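Side-chain contact in peroxiredoxin 5 (PDB 2XHF), which probably reduces hydrogen peroxide and organic peroxides as a thiol-dependent antioxidant enzyme of the peroxiredoxin family: residues A[57-62]-A[96-101]. Sequence-based numbering, arbitrary orientation.
Sequences GSNNHI and KTVDPE
N59 and I62 meet V98 where, in this thioredoxin-fold domain, the loop between strand 44-49 and helix 62-67 runs beside the C-terminal end of helix 88-98. Within the loop, a type I beta turn runs from G57 to N60, closed by the hydrogen bond from N60 N to G57 O (3.0 Å). G57 has a positive phi of 99°, a conformation in which a side chain would press on the preceding carbonyl oxygen, so glycine suits the place. S58 is buried and turns its hydroxyl back to V55 O, while its side chain rests on W94 of helix 88-98. N59 is the polar half of the contact. Its CG stands anti to the backbone N (chi1 -163°), which carries the carboxamide out to V98, where OD1 and CG each lie 3.6 Å from V98 CG1. The methyl CG1 thus lies over the flat face of the carboxamide, yet OD1 also accepts a hydrogen bond of 2.9 Å from a water, whose other proton goes to V98 O. Replacing N59 with an alanine would probably leave this water without its loop-side acceptor and strip V98 CG1 of much of its cover. I62, at the start of helix 62-67, supplies the apolar half: its side chain crosses that of V98 at about a right angle, with CD1 4.0 Å from V98 CG2. Valine divides its methyls between two neighbours, CG1 to the asparagine and CG2 to the isoleucine. I62 also packs on W94 and I104. The chain leaves helical angles at D99, just after V98, so V98 O lies at the helix end, where it takes the water bond at 2.7 Å and has I62 CG2 3.8 Å away.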
ATOM      1  N   GLY A  57      14.330   0.509  -0.253  1.00 17.75           N
ATOM      2  CA  GLY A  57      14.905   0.793  -1.563  1.00 18.90           C
ATOM      3  C   GLY A  57      14.116   1.785  -2.392  1.00 15.66           C
ATOM      4  O   GLY A  57      14.660   2.418  -3.298  1.00 17.81           O
ATOM      5  N   SER A  58      12.815   1.905  -2.123  1.00 14.88           N
ATOM      6  CA  SER A  58      11.963   2.777  -2.930  1.00 13.80           C
ATOM      7  C   SER A  58      12.334   4.256  -2.812  1.00 13.08           C
ATOM      8  O   SER A  58      11.975   5.044  -3.675  1.00 14.89           O
ATOM      9  CB  SER A  58      10.479   2.586  -2.600  1.00 14.38           C
ATOM     10  OG  SER A  58      10.237   2.891  -1.229  1.00 17.10           O
ATOM     11  N   ASN A  59      13.048   4.639  -1.751  1.00 14.44           N
ATOM     12  CA  ASN A  59      13.523   6.013  -1.615  1.00 16.03           C
ATOM     13  C   ASN A  59      15.018   6.166  -1.862  1.00 15.07           C
ATOM     14  O   ASN A  59      15.601   7.187  -1.523  1.00 18.63           O
ATOM     15  CB  ASN A  59      13.184   6.581  -0.242  1.00 21.60           C
ATOM     16  CG  ASN A  59      13.274   8.106  -0.197  1.00 22.38           C
ATOM     17  OD1 ASN A  59      13.028   8.802  -1.194  1.00 21.21           O
ATOM     18  ND2 ASN A  59      13.620   8.629   0.959  1.00 25.43           N
ATOM     19  N   ASN A  60      15.625   5.201  -2.531  1.00 15.58           N
ATOM     20  CA  ASN A  60      17.074   5.261  -2.756  1.00 18.64           C
ATOM     21  C   ASN A  60      17.466   6.326  -3.769  1.00 20.10           C
ATOM     22  O   ASN A  60      18.548   6.909  -3.679  1.00 25.20           O
ATOM     23  CB  ASN A  60      17.610   3.899  -3.211  1.00 20.01           C
ATOM     24  CG  ASN A  60      17.787   2.940  -2.066  1.00 22.96           C
ATOM     25  OD1 ASN A  60      17.439   3.252  -0.927  1.00 27.27           O
ATOM     26  ND2 ASN A  60      18.317   1.763  -2.357  1.00 28.53           N
ATOM     27  N   HIS A  61      16.584   6.578  -4.727  1.00 17.16           N
ATOM     28  CA  HIS A  61      16.938   7.431  -5.865  1.00 17.93           C
ATOM     29  C   HIS A  61      16.173   8.724  -5.942  1.00 17.09           C
ATOM     30  O   HIS A  61      16.631   9.677  -6.565  1.00 18.83           O
ATOM     31  CB  HIS A  61      16.793   6.627  -7.141  1.00 19.83           C
ATOM     32  CG  HIS A  61      17.609   5.379  -7.132  1.00 25.25           C
ATOM     33  ND1 HIS A  61      18.982   5.395  -6.995  1.00 30.87           N
ATOM     34  CD2 HIS A  61      17.249   4.078  -7.201  1.00 28.31           C
ATOM     35  CE1 HIS A  61      19.431   4.151  -6.987  1.00 30.55           C
ATOM     36  NE2 HIS A  61      18.402   3.334  -7.121  1.00 31.94           N
ATOM     37  N   ILE A  62      14.999   8.764  -5.319  1.00 16.62           N
ATOM     38  CA  ILE A  62      14.203   9.971  -5.316  1.00 15.81           C
ATOM     39  C   ILE A  62      14.979  11.215  -4.849  1.00 15.31           C
ATOM     40  O   ILE A  62      14.900  12.258  -5.479  1.00 16.98           O
ATOM     41  CB  ILE A  62      12.883   9.736  -4.579  1.00 18.00           C
ATOM     42  CG1 ILE A  62      11.949   8.952  -5.525  1.00 18.59           C
ATOM     43  CG2 ILE A  62      12.249  11.062  -4.172  1.00 17.85           C
ATOM     44  CD1 ILE A  62      10.710   8.403  -4.865  1.00 19.36           C
ATOM     45  N   LYS A  96       4.031  12.005  -0.507  1.00 14.51           N
ATOM     46  CA  LYS A  96       4.149  13.184   0.357  1.00 16.70           C
ATOM     47  C   LYS A  96       5.298  13.056   1.354  1.00 16.96           C
ATOM     48  O   LYS A  96       5.903  14.047   1.727  1.00 19.90           O
ATOM     49  CB  LYS A  96       2.837  13.486   1.078  1.00 19.79           C
ATOM     50  CG  LYS A  96       1.760  13.937   0.137  1.00 22.93           C
ATOM     51  CD  LYS A  96       0.469  14.227   0.876  1.00 32.68           C
ATOM     52  CE  LYS A  96      -0.625  14.682  -0.078  1.00 41.90           C
ATOM     53  NZ  LYS A  96      -0.961  13.643  -1.089  1.00 36.06           N
ATOM     54  N   THR A  97       5.626  11.835   1.761  1.00 15.24           N
ATOM     55  CA  THR A  97       6.716  11.635   2.712  1.00 16.60           C
ATOM     56  C   THR A  97       8.096  11.736   2.069  1.00 17.36           C
ATOM     57  O   THR A  97       9.066  12.152   2.720  1.00 23.22           O
ATOM     58  CB  THR A  97       6.622  10.267   3.446  1.00 19.12           C
ATOM     59  OG1 THR A  97       7.072   9.205   2.583  1.00 19.89           O
ATOM     60  CG2 THR A  97       5.200  10.022   3.962  1.00 22.72           C
ATOM     61  N   VAL A  98       8.198  11.356   0.797  1.00 14.68           N
ATOM     62  CA  VAL A  98       9.486  11.365   0.121  1.00 15.23           C
ATOM     63  C   VAL A  98       9.678  12.599  -0.775  1.00 14.71           C
ATOM     64  O   VAL A  98      10.799  12.889  -1.173  1.00 15.85           O
ATOM     65  CB  VAL A  98       9.725  10.095  -0.722  1.00 15.42           C
ATOM     66  CG1 VAL A  98       9.747   8.858   0.173  1.00 19.56           C
ATOM     67  CG2 VAL A  98       8.667   9.918  -1.787  1.00 14.93           C
ATOM     68  N   ASP A  99       8.600  13.326  -1.078  1.00 14.23           N
ATOM     69  CA  ASP A  99       8.637  14.438  -2.032  1.00 14.36           C
ATOM     70  C   ASP A  99       7.648  15.514  -1.571  1.00 14.40           C
ATOM     71  O   ASP A  99       6.602  15.728  -2.179  1.00 14.57           O
ATOM     72  CB  ASP A  99       8.279  13.897  -3.427  1.00 14.24           C
ATOM     73  CG  ASP A  99       8.132  14.975  -4.488  1.00 15.06           C
ATOM     74  OD1 ASP A  99       8.748  16.065  -4.395  1.00 16.77           O
ATOM     75  OD2 ASP A  99       7.399  14.680  -5.454  1.00 17.61           O
ATOM     76  N   PRO A 100       7.972  16.195  -0.471  1.00 15.20           N
ATOM     77  CA  PRO A 100       7.038  17.160   0.106  1.00 17.58           C
ATOM     78  C   PRO A 100       6.734  18.347  -0.811  1.00 17.09           C
ATOM     79  O   PRO A 100       5.696  18.987  -0.627  1.00 21.46           O
ATOM     80  CB  PRO A 100       7.743  17.612   1.387  1.00 22.48           C
ATOM     81  CG  PRO A 100       9.186  17.313   1.171  1.00 22.33           C
ATOM     82  CD  PRO A 100       9.193  16.055   0.342  1.00 19.76           C
ATOM     83  N   GLU A 101       7.596  18.628  -1.787  1.00 14.79           N
ATOM     84  CA  GLU A 101       7.350  19.754  -2.711  1.00 16.33           C
ATOM     85  C   GLU A 101       6.628  19.300  -3.978  1.00 14.95           C
ATOM     86  O   GLU A 101       6.429  20.082  -4.915  1.00 15.38           O
ATOM     87  CB  GLU A 101       8.663  20.453  -3.081  1.00 20.68           C
ATOM     88  CG  GLU A 101       9.366  21.080  -1.884  1.00 21.54           C
ATOM     89  CD  GLU A 101      10.732  21.685  -2.203  1.00 32.43           C
ATOM     90  OE1 GLU A 101      11.338  21.367  -3.248  1.00 32.31           O
ATOM     91  OE2 GLU A 101      11.220  22.481  -1.377  1.00 39.02           O
TER
HETATM   92  O   HOH W   1      13.179  11.632  -0.754  1.00 22.04           O